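Local coordinates for protein arylalkylamine N-Acetyltransferase like 5b (Aedes aegypti, PDB 4FD4) that probably transfers acyl groups from coenzyme A thioesters, such as acetyl-CoA, to the amine of arylalkylamines such as serotonin, as a GNAT-fold N-acetyltransferase, at residues S6-L14 / L143-L154; E16-I27 / K70-A78. All coordinates share one frame; numbering follows the deposited sequence.

Contact 1: residues S6-L14 / L143-L154; sequences SIVLRVARL and LGQRLLQFQMDL
Strand 7-11, bearing I7, L9 and V11, runs roughly parallel to helix 143-154, which carries L143, R146, L147, F150 and L154; the axes come within 9.4 Å at an angle of 30°. L9 fills the middle of the contact. Its CD1 presses on L147 CD2 at 3.5 Å, tighter than usual for two carbons, and its CD2 lies over one face of the R146 guanidinium, 3.7 Å from NH2. L9 CB reaches F150 CD1 at 3.7 Å. The strand is the outermost of the mixed GNAT sheet on this side, bonded through its backbone to strand 61-66, and the helix packs on one face of the sheet, L147 on V62 and L132 and L143 on I73 and V134. At the N-terminal end the bend at chi3 (70°) turns R146 so that NH2 donates to I7 O over 3.1 Å, a bent bond (139°) that meets the oxygen from above its carbonyl plane. Water 1 joins S6 OG to R146 NH1, weakly on the arginine side. I7 CG2, anti to the backbone N, meets L143 CD2 at 3.7 Å, the two side chains crossing at about a right angle. Towards the far end V11 CG2 touches both F150 CE2 and L154 CD2, the latter at 3.9 Å.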
loop_
_atom_site.group_PDB
_atom_site.type_symbol
_atom_site.label_atom_id
_atom_site.label_comp_id
_atom_site.label_asym_id
_atom_site.label_seq_id
_atom_site.Cartn_x
_atom_site.Cartn_y
_atom_site.Cartn_z
ATOM N N SER A 6 -18.896 -17.906 -5.984
ATOM C CA SER A 6 -18.823 -16.478 -5.721
ATOM C C SER A 6 -17.560 -16.153 -4.912
ATOM O O SER A 6 -16.826 -17.053 -4.491
ATOM C CB SER A 6 -20.076 -15.992 -4.996
ATOM O OG SER A 6 -20.233 -14.589 -5.151
ATOM N N ILE A 7 -17.303 -14.867 -4.712
ATOM C CA ILE A 7 -16.021 -14.415 -4.173
ATOM C C ILE A 7 -16.149 -14.010 -2.702
ATOM O O ILE A 7 -17.054 -13.255 -2.347
ATOM C CB ILE A 7 -15.451 -13.250 -5.009
ATOM C CG1 ILE A 7 -15.055 -13.748 -6.401
ATOM C CG2 ILE A 7 -14.249 -12.614 -4.319
ATOM C CD1 ILE A 7 -14.145 -14.965 -6.384
ATOM N N VAL A 8 -15.259 -14.527 -1.853
ATOM C CA VAL A 8 -15.311 -14.254 -0.412
ATOM C C VAL A 8 -14.278 -13.200 -0.012
ATOM O O VAL A 8 -13.117 -13.314 -0.380
ATOM C CB VAL A 8 -14.992 -15.516 0.395
ATOM C CG1 VAL A 8 -14.949 -15.201 1.896
ATOM C CG2 VAL A 8 -15.995 -16.627 0.098
ATOM N N LEU A 9 -14.683 -12.186 0.745
ATOM C CA LEU A 9 -13.700 -11.266 1.318
ATOM C C LEU A 9 -13.545 -11.576 2.795
ATOM O O LEU A 9 -14.546 -11.738 3.496
ATOM C CB LEU A 9 -14.150 -9.815 1.176
ATOM C CG LEU A 9 -14.110 -9.106 -0.179
ATOM C CD1 LEU A 9 -12.868 -8.269 -0.311
ATOM C CD2 LEU A 9 -14.272 -10.064 -1.356
ATOM N N ARG A 10 -12.306 -11.643 3.279
ATOM C CA ARG A 10 -12.094 -11.861 4.707
ATOM C C ARG A 10 -10.675 -11.512 5.118
ATOM O O ARG A 10 -9.817 -11.300 4.276
ATOM C CB ARG A 10 -12.368 -13.314 5.067
ATOM C CG ARG A 10 -11.457 -14.281 4.303
ATOM C CD ARG A 10 -11.815 -15.704 4.594
ATOM N NE ARG A 10 -10.990 -16.649 3.835
ATOM C CZ ARG A 10 -9.751 -16.997 4.162
ATOM N NH1 ARG A 10 -9.151 -16.474 5.235
ATOM N NH2 ARG A 10 -9.101 -17.865 3.398
ATOM N N VAL A 11 -10.424 -11.478 6.419
ATOM C CA VAL A 11 -9.083 -11.222 6.920
ATOM C C VAL A 11 -8.238 -12.500 6.792
ATOM O O VAL A 11 -8.733 -13.610 7.029
ATOM C CB VAL A 11 -9.152 -10.683 8.382
ATOM C CG1 VAL A 11 -7.800 -10.763 9.069
ATOM C CG2 VAL A 11 -9.676 -9.228 8.388
ATOM N N ALA A 12 -6.982 -12.353 6.375
ATOM C CA ALA A 12 -6.084 -13.507 6.253
ATOM C C ALA A 12 -5.644 -13.986 7.639
ATOM O O ALA A 12 -5.372 -13.169 8.515
ATOM C CB ALA A 12 -4.877 -13.149 5.407
ATOM N N ARG A 13 -5.578 -15.300 7.835
ATOM C CA ARG A 13 -5.085 -15.873 9.084
ATOM C C ARG A 13 -3.564 -16.008 9.031
ATOM O O ARG A 13 -2.970 -16.085 7.944
ATOM C CB ARG A 13 -5.687 -17.261 9.323
ATOM C CG ARG A 13 -7.205 -17.333 9.319
ATOM C CD ARG A 13 -7.681 -18.709 9.814
ATOM N NE ARG A 13 -7.092 -19.799 9.038
ATOM C CZ ARG A 13 -7.584 -20.231 7.881
ATOM N NH1 ARG A 13 -8.670 -19.666 7.374
ATOM N NH2 ARG A 13 -6.987 -21.219 7.226
ATOM N N LEU A 14 -2.935 -16.052 10.199
ATOM C CA LEU A 14 -1.484 -16.208 10.253
ATOM C C LEU A 14 -1.018 -17.473 9.514
ATOM O O LEU A 14 -0.018 -17.453 8.779
ATOM C CB LEU A 14 -1.000 -16.201 11.700
ATOM C CG LEU A 14 0.517 -16.276 11.879
ATOM C CD1 LEU A 14 1.190 -15.139 11.124
ATOM C CD2 LEU A 14 0.878 -16.229 13.347
ATOM N N LEU A 143 -14.192 -5.917 -7.347
ATOM C CA LEU A 143 -13.207 -6.452 -6.397
ATOM C C LEU A 143 -12.390 -5.377 -5.696
ATOM O O LEU A 143 -12.219 -5.420 -4.479
ATOM C CB LEU A 143 -12.268 -7.461 -7.070
ATOM C CG LEU A 143 -12.669 -8.932 -6.985
ATOM C CD1 LEU A 143 -11.447 -9.808 -7.253
ATOM C CD2 LEU A 143 -13.270 -9.251 -5.614
ATOM N N GLY A 144 -11.863 -4.430 -6.465
ATOM C CA GLY A 144 -11.090 -3.343 -5.892
ATOM C C GLY A 144 -11.935 -2.573 -4.906
ATOM O O GLY A 144 -11.505 -2.287 -3.772
ATOM N N GLN A 145 -13.155 -2.243 -5.324
ATOM C CA GLN A 145 -14.027 -1.451 -4.464
ATOM C C GLN A 145 -14.403 -2.241 -3.219
ATOM O O GLN A 145 -14.480 -1.676 -2.132
ATOM C CB GLN A 145 -15.280 -0.967 -5.208
ATOM C CG GLN A 145 -16.239 -0.156 -4.328
ATOM C CD GLN A 145 -17.507 0.289 -5.057
ATOM O OE1 GLN A 145 -17.643 0.101 -6.269
ATOM N NE2 GLN A 145 -18.439 0.890 -4.312
ATOM N N ARG A 146 -14.625 -3.546 -3.365
ATOM C CA ARG A 146 -14.980 -4.377 -2.205
ATOM C C ARG A 146 -13.825 -4.545 -1.221
ATOM O O ARG A 146 -14.043 -4.562 -0.002
ATOM C CB ARG A 146 -15.532 -5.731 -2.643
ATOM C CG ARG A 146 -16.947 -5.650 -3.210
ATOM C CD ARG A 146 -17.303 -6.931 -3.932
ATOM N NE ARG A 146 -17.486 -8.056 -3.026
ATOM C CZ ARG A 146 -17.621 -9.318 -3.427
ATOM N NH1 ARG A 146 -17.598 -9.607 -4.726
ATOM N NH2 ARG A 146 -17.780 -10.284 -2.536
ATOM N N LEU A 147 -12.602 -4.652 -1.739
ATOM C CA LEU A 147 -11.411 -4.695 -0.871
ATOM C C LEU A 147 -11.241 -3.401 -0.093
ATOM O O LEU A 147 -11.061 -3.422 1.132
ATOM C CB LEU A 147 -10.145 -4.964 -1.682
ATOM C CG LEU A 147 -9.878 -6.412 -2.059
ATOM C CD1 LEU A 147 -8.706 -6.496 -3.043
ATOM C CD2 LEU A 147 -9.598 -7.230 -0.790
ATOM N N LEU A 148 -11.289 -2.269 -0.795
ATOM C CA LEU A 148 -11.112 -0.978 -0.136
ATOM C C LEU A 148 -12.239 -0.725 0.850
ATOM O O LEU A 148 -12.019 -0.223 1.948
ATOM C CB LEU A 148 -11.067 0.155 -1.172
ATOM C CG LEU A 148 -10.186 1.396 -0.972
ATOM C CD1 LEU A 148 -10.895 2.656 -1.466
ATOM C CD2 LEU A 148 -9.667 1.584 0.452
ATOM N N GLN A 149 -13.460 -1.055 0.459
ATOM C CA GLN A 149 -14.593 -0.852 1.358
ATOM C C GLN A 149 -14.444 -1.737 2.580
ATOM O O GLN A 149 -14.801 -1.341 3.684
ATOM C CB GLN A 149 -15.923 -1.174 0.684
ATOM C CG GLN A 149 -17.105 -0.926 1.623
ATOM C CD GLN A 149 -17.298 0.556 1.863
ATOM O OE1 GLN A 149 -17.476 1.315 0.915
ATOM N NE2 GLN A 149 -17.213 0.982 3.120
ATOM N N PHE A 150 -13.947 -2.950 2.375
ATOM C CA PHE A 150 -13.761 -3.864 3.491
ATOM C C PHE A 150 -12.746 -3.230 4.448
ATOM O O PHE A 150 -12.961 -3.218 5.662
ATOM C CB PHE A 150 -13.340 -5.264 3.000
ATOM C CG PHE A 150 -13.310 -6.327 4.086
ATOM C CD1 PHE A 150 -14.176 -7.420 4.042
ATOM C CD2 PHE A 150 -12.402 -6.241 5.147
ATOM C CE1 PHE A 150 -14.155 -8.410 5.044
ATOM C CE2 PHE A 150 -12.369 -7.231 6.150
ATOM C CZ PHE A 150 -13.239 -8.312 6.095
ATOM N N GLN A 151 -11.665 -2.666 3.908
ATOM C CA GLN A 151 -10.653 -2.032 4.771
ATOM C C GLN A 151 -11.242 -0.827 5.524
ATOM O O GLN A 151 -10.941 -0.602 6.699
ATOM C CB GLN A 151 -9.408 -1.639 3.964
ATOM C CG GLN A 151 -8.514 -2.822 3.537
ATOM C CD GLN A 151 -7.655 -3.378 4.676
ATOM O OE1 GLN A 151 -7.997 -3.241 5.853
ATOM N NE2 GLN A 151 -6.527 -4.007 4.322
ATOM N N MET A 152 -12.080 -0.049 4.848
ATOM C CA MET A 152 -12.763 1.063 5.520
ATOM C C MET A 152 -13.650 0.583 6.676
ATOM O O MET A 152 -13.586 1.110 7.781
ATOM C CB MET A 152 -13.607 1.861 4.527
ATOM C CG MET A 152 -12.816 2.760 3.594
ATOM S SD MET A 152 -13.848 3.408 2.247
ATOM C CE MET A 152 -12.772 4.695 1.602
ATOM N N ASP A 153 -14.483 -0.416 6.401
ATOM C CA ASP A 153 -15.411 -0.954 7.394
ATOM C C ASP A 153 -14.672 -1.521 8.593
ATOM O O ASP A 153 -15.058 -1.314 9.748
ATOM C CB ASP A 153 -16.278 -2.052 6.757
ATOM C CG ASP A 153 -17.201 -1.510 5.682
ATOM O OD1 ASP A 153 -17.394 -0.277 5.642
ATOM O OD2 ASP A 153 -17.731 -2.311 4.879
ATOM N N LEU A 154 -13.595 -2.243 8.301
ATOM C CA LEU A 154 -12.799 -2.900 9.320
ATOM C C LEU A 154 -12.092 -1.877 10.202
ATOM O O LEU A 154 -12.140 -1.962 11.437
ATOM C CB LEU A 154 -11.766 -3.819 8.646
ATOM C CG LEU A 154 -10.886 -4.629 9.594
ATOM C CD1 LEU A 154 -11.742 -5.608 10.410
ATOM C CD2 LEU A 154 -9.824 -5.392 8.806
HETATM O O HOH W 1 -19.676 -11.558 -5.591
#

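Contact 2: residues E16-I27 / K70-A78; sequences ELEQVREILHRI and KKFIGVSIA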
loop_
_atom_site.group_PDB
_atom_site.type_symbol
_atom_site.label_atom_id
_atom_site.label_comp_id
_atom_site.label_asym_id
_atom_site.label_seq_id
_atom_site.Cartn_x
_atom_site.Cartn_y
_atom_site.Cartn_z
ATOM N N GLU A 16 -1.954 -18.598 7.000
ATOM C CA GLU A 16 -2.081 -18.415 5.558
ATOM C C GLU A 16 -1.003 -17.491 4.995
ATOM O O GLU A 16 -1.070 -17.055 3.842
ATOM C CB GLU A 16 -3.470 -17.874 5.222
ATOM C CG GLU A 16 -4.591 -18.812 5.619
ATOM C CD GLU A 16 -5.952 -18.269 5.230
ATOM O OE1 GLU A 16 -6.340 -17.197 5.754
ATOM O OE2 GLU A 16 -6.624 -18.896 4.383
ATOM N N LEU A 17 -0.012 -17.185 5.818
ATOM C CA LEU A 17 1.082 -16.329 5.378
ATOM C C LEU A 17 1.607 -16.717 3.981
ATOM O O LEU A 17 1.792 -15.854 3.103
ATOM C CB LEU A 17 2.204 -16.361 6.416
ATOM C CG LEU A 17 3.275 -15.287 6.244
ATOM C CD1 LEU A 17 3.070 -14.138 7.224
ATOM C CD2 LEU A 17 4.636 -15.918 6.427
ATOM N N GLU A 18 1.827 -18.007 3.742
ATOM C CA GLU A 18 2.379 -18.408 2.449
ATOM C C GLU A 18 1.444 -18.080 1.284
ATOM O O GLU A 18 1.893 -17.594 0.232
ATOM C CB GLU A 18 2.814 -19.885 2.439
ATOM C CG GLU A 18 4.181 -20.120 3.088
ATOM C CD GLU A 18 5.264 -19.181 2.552
ATOM O OE1 GLU A 18 5.409 -19.067 1.311
ATOM O OE2 GLU A 18 5.976 -18.560 3.374
ATOM N N GLN A 19 0.144 -18.293 1.464
ATOM C CA GLN A 19 -0.778 -17.895 0.405
ATOM C C GLN A 19 -0.742 -16.378 0.192
ATOM O O GLN A 19 -0.823 -15.907 -0.948
ATOM C CB GLN A 19 -2.201 -18.371 0.686
ATOM C CG GLN A 19 -2.343 -19.889 0.686
ATOM C CD GLN A 19 -2.058 -20.490 2.046
ATOM O OE1 GLN A 19 -0.900 -20.685 2.425
ATOM N NE2 GLN A 19 -3.122 -20.792 2.794
ATOM N N VAL A 20 -0.591 -15.610 1.270
ATOM C CA VAL A 20 -0.555 -14.160 1.098
ATOM C C VAL A 20 0.706 -13.881 0.288
ATOM O O VAL A 20 0.673 -13.160 -0.717
ATOM C CB VAL A 20 -0.548 -13.413 2.451
ATOM C CG1 VAL A 20 -0.430 -11.904 2.241
ATOM C CG2 VAL A 20 -1.833 -13.737 3.253
ATOM N N ARG A 21 1.798 -14.545 0.666
ATOM C CA ARG A 21 3.053 -14.332 -0.037
ATOM C C ARG A 21 2.792 -14.573 -1.526
ATOM O O ARG A 21 3.165 -13.749 -2.392
ATOM C CB ARG A 21 4.153 -15.269 0.508
ATOM C CG ARG A 21 5.589 -14.873 0.123
ATOM C CD ARG A 21 6.596 -16.029 0.326
ATOM N NE ARG A 21 6.702 -16.470 1.717
ATOM C CZ ARG A 21 7.542 -15.953 2.613
ATOM N NH1 ARG A 21 8.361 -14.964 2.271
ATOM N NH2 ARG A 21 7.566 -16.424 3.859
ATOM N N GLU A 22 2.174 -15.679 -1.872
ATOM C CA GLU A 22 1.987 -15.990 -3.281
ATOM C C GLU A 22 1.196 -14.943 -4.000
ATOM O O GLU A 22 1.570 -14.588 -5.070
ATOM C CB GLU A 22 1.329 -17.338 -3.529
ATOM C CG GLU A 22 1.281 -17.737 -5.025
ATOM C CD GLU A 22 0.061 -17.185 -5.844
ATOM O OE1 GLU A 22 -1.045 -16.990 -5.315
ATOM O OE2 GLU A 22 0.207 -16.993 -7.057
ATOM N N ILE A 23 0.090 -14.472 -3.423
ATOM C CA ILE A 23 -0.694 -13.514 -4.182
ATOM C C ILE A 23 0.142 -12.251 -4.399
ATOM O O ILE A 23 0.107 -11.642 -5.486
ATOM C CB ILE A 23 -2.112 -13.251 -3.568
ATOM C CG1 ILE A 23 -2.926 -12.308 -4.462
ATOM C CG2 ILE A 23 -2.016 -12.776 -2.129
ATOM C CD1 ILE A 23 -3.547 -12.992 -5.670
ATOM N N LEU A 24 0.958 -11.890 -3.403
ATOM C CA LEU A 24 1.778 -10.695 -3.560
ATOM C C LEU A 24 2.765 -10.899 -4.703
ATOM O O LEU A 24 2.966 -10.011 -5.529
ATOM C CB LEU A 24 2.536 -10.342 -2.264
ATOM C CG LEU A 24 1.699 -9.785 -1.107
ATOM C CD1 LEU A 24 2.587 -9.619 0.141
ATOM C CD2 LEU A 24 1.025 -8.460 -1.474
ATOM N N HIS A 25 3.376 -12.074 -4.755
ATOM C CA HIS A 25 4.332 -12.352 -5.827
ATOM C C HIS A 25 3.624 -12.246 -7.179
ATOM O O HIS A 25 4.211 -11.793 -8.156
ATOM C CB HIS A 25 4.871 -13.778 -5.700
ATOM C CG HIS A 25 6.125 -13.904 -4.894
ATOM N ND1 HIS A 25 7.322 -14.319 -5.450
ATOM C CD2 HIS A 25 6.367 -13.722 -3.578
ATOM C CE1 HIS A 25 8.244 -14.369 -4.507
ATOM N NE2 HIS A 25 7.696 -14.011 -3.359
ATOM N N ARG A 26 2.360 -12.661 -7.233
ATOM C CA ARG A 26 1.733 -12.933 -8.539
ATOM C C ARG A 26 1.114 -11.699 -9.176
ATOM O O ARG A 26 1.301 -11.442 -10.365
ATOM C CB ARG A 26 0.673 -14.041 -8.409
ATOM C CG ARG A 26 0.262 -14.687 -9.737
ATOM C CD ARG A 26 -0.813 -15.756 -9.543
ATOM N NE ARG A 26 -2.150 -15.172 -9.434
ATOM C CZ ARG A 26 -3.034 -15.471 -8.484
ATOM N NH1 ARG A 26 -4.233 -14.880 -8.475
ATOM N NH2 ARG A 26 -2.728 -16.355 -7.541
ATOM N N ILE A 27 0.388 -10.924 -8.382
ATOM C CA ILE A 27 -0.378 -9.811 -8.932
ATOM C C ILE A 27 0.056 -8.444 -8.425
ATOM O O ILE A 27 -0.278 -7.423 -9.024
ATOM C CB ILE A 27 -1.889 -9.972 -8.666
ATOM C CG1 ILE A 27 -2.193 -9.859 -7.172
ATOM C CG2 ILE A 27 -2.405 -11.307 -9.225
ATOM C CD1 ILE A 27 -3.679 -9.692 -6.873
ATOM N N LYS A 70 -10.475 -22.440 -4.414
ATOM C CA LYS A 70 -9.583 -22.367 -3.250
ATOM C C LYS A 70 -8.335 -21.566 -3.605
ATOM O O LYS A 70 -7.221 -22.093 -3.577
ATOM C CB LYS A 70 -9.199 -23.767 -2.755
ATOM C CG LYS A 70 -8.895 -23.852 -1.247
ATOM C CD LYS A 70 -7.657 -23.034 -0.860
ATOM C CE LYS A 70 -7.933 -22.128 0.339
ATOM N NZ LYS A 70 -6.863 -21.105 0.520
ATOM N N LYS A 71 -8.533 -20.287 -3.923
ATOM C CA LYS A 71 -7.480 -19.448 -4.493
ATOM C C LYS A 71 -7.674 -17.970 -4.140
ATOM O O LYS A 71 -8.784 -17.442 -4.250
ATOM C CB LYS A 71 -7.488 -19.618 -6.019
ATOM C CG LYS A 71 -6.647 -18.616 -6.797
ATOM C CD LYS A 71 -6.939 -18.729 -8.295
ATOM C CE LYS A 71 -6.042 -17.811 -9.119
ATOM N NZ LYS A 71 -6.298 -17.971 -10.582
ATOM N N PHE A 72 -6.604 -17.298 -3.720
ATOM C CA PHE A 72 -6.682 -15.858 -3.512
ATOM C C PHE A 72 -6.672 -15.162 -4.882
ATOM O O PHE A 72 -5.967 -15.585 -5.803
ATOM C CB PHE A 72 -5.510 -15.352 -2.662
ATOM C CG PHE A 72 -5.571 -15.762 -1.210
ATOM C CD1 PHE A 72 -6.742 -16.271 -0.654
ATOM C CD2 PHE A 72 -4.447 -15.623 -0.391
ATOM C CE1 PHE A 72 -6.785 -16.647 0.683
ATOM C CE2 PHE A 72 -4.489 -15.994 0.944
ATOM C CZ PHE A 72 -5.652 -16.507 1.485
ATOM N N ILE A 73 -7.437 -14.089 -5.015
ATOM C CA ILE A 73 -7.466 -13.347 -6.266
ATOM C C ILE A 73 -7.424 -11.850 -6.009
ATOM O O ILE A 73 -7.490 -11.041 -6.939
ATOM C CB ILE A 73 -8.728 -13.676 -7.086
ATOM C CG1 ILE A 73 -9.973 -13.367 -6.254
ATOM C CG2 ILE A 73 -8.705 -15.135 -7.513
ATOM C CD1 ILE A 73 -11.261 -13.407 -7.041
ATOM N N GLY A 74 -7.348 -11.475 -4.738
ATOM C CA GLY A 74 -7.111 -10.076 -4.426
ATOM C C GLY A 74 -6.531 -9.953 -3.030
ATOM O O GLY A 74 -6.699 -10.862 -2.211
ATOM N N VAL A 75 -5.861 -8.845 -2.750
ATOM C CA VAL A 75 -5.296 -8.659 -1.405
ATOM C C VAL A 75 -5.145 -7.176 -1.111
ATOM O O VAL A 75 -4.910 -6.372 -2.017
ATOM C CB VAL A 75 -3.942 -9.390 -1.257
ATOM C CG1 VAL A 75 -2.953 -8.875 -2.314
ATOM C CG2 VAL A 75 -3.334 -9.233 0.203
ATOM N N SER A 76 -5.330 -6.805 0.154
ATOM C CA SER A 76 -5.106 -5.438 0.596
ATOM C C SER A 76 -4.409 -5.483 1.946
ATOM O O SER A 76 -4.835 -6.195 2.853
ATOM C CB SER A 76 -6.406 -4.653 0.716
ATOM O OG SER A 76 -6.130 -3.339 1.203
ATOM N N ILE A 77 -3.349 -4.710 2.075
ATOM C CA ILE A 77 -2.591 -4.707 3.315
ATOM C C ILE A 77 -2.564 -3.297 3.876
ATOM O O ILE A 77 -2.247 -2.328 3.170
ATOM C CB ILE A 77 -1.181 -5.271 3.109
ATOM C CG1 ILE A 77 -1.295 -6.701 2.563
ATOM C CG2 ILE A 77 -0.383 -5.234 4.418
ATOM C CD1 ILE A 77 -0.005 -7.455 2.514
ATOM N N ALA A 78 -2.945 -3.189 5.143
ATOM C CA ALA A 78 -3.037 -1.887 5.804
ATOM C C ALA A 78 -2.455 -2.007 7.213
ATOM O O ALA A 78 -2.305 -3.108 7.740
ATOM C CB ALA A 78 -4.474 -1.445 5.871
HETATM O O HOH W 2 -5.813 -20.843 2.933
#
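F72 carries the tight part of this contact, its ring lodged against Q19, V20 and I23 where helix 17-27 crosses strand 71-78 almost perpendicularly (94°, axes 8.7 Å apart). Q19 CB comes within 3.3 Å of F72 CE2, and the backbone N of V20 lies at the ring edge, in plane. Next along the strand, I23 and V75 slide past each other in opposite directions, with I23 CG2 4.0 Å from V75 CB. I23 CG1 stands anti to the backbone N (chi1 -176°), and CD1 beyond it reaches F72 O. L24 finishes the apolar row, CD2 on V75 and CD1 4.1 Å from I77 CD1.

Toward the start of the strand the contact is looser and polar, with K70 exposed to solvent. E16 OE2, at the N-cap residue, and K70 NZ, 4.5 Å apart, are too far for a salt bridge; water 2 donates to the carboxylate and accepts from K70 NZ and Q19 NE2. E16 is held besides by R10 and by the backbone N of R13. R26 NH1 donates to F72 O in a nearly straight bond (3.3 Å, 166°) lying in the guanidinium plane, with K71 CE over one guanidinium face. E22, through R26 NH2, and D135 both pair with this arginine, probably offsetting the nearby K71 charge. I73 and G74 form a classic beta bulge opposite A64, where the side chain of I73 turns away from the helix. Helix 17-28 lies across the sheet on strand 71-81 and touches both strands beside it, V20 on V61 and L24 on I131, while L53 and S52 of helix 46-53 pack against V20 and L24.

Contacts 1 and 2 have centres about 12 Å apart and share one mixed sheet, in which strands 7-11, 61-66 and 71-81 are consecutive neighbours. Contact 2 falls wholly within the span of chain that contact 1 closes: strand 7-11 leads directly into helix 17-28, strand 71-81 comes after two more helices and strand 61-66, and helix 143-158 comes much later. A salt bridge from R10 NH2 to E16 OE2 (2.9 Å) and a probable hydrogen bond from Q151 NE2 to S76 OG tie the contacts together, while I73 CD1 packs on I7 and L143. Together the two contacts cover opposite faces of the N-terminal half of the GNAT sheet, one helix on each side.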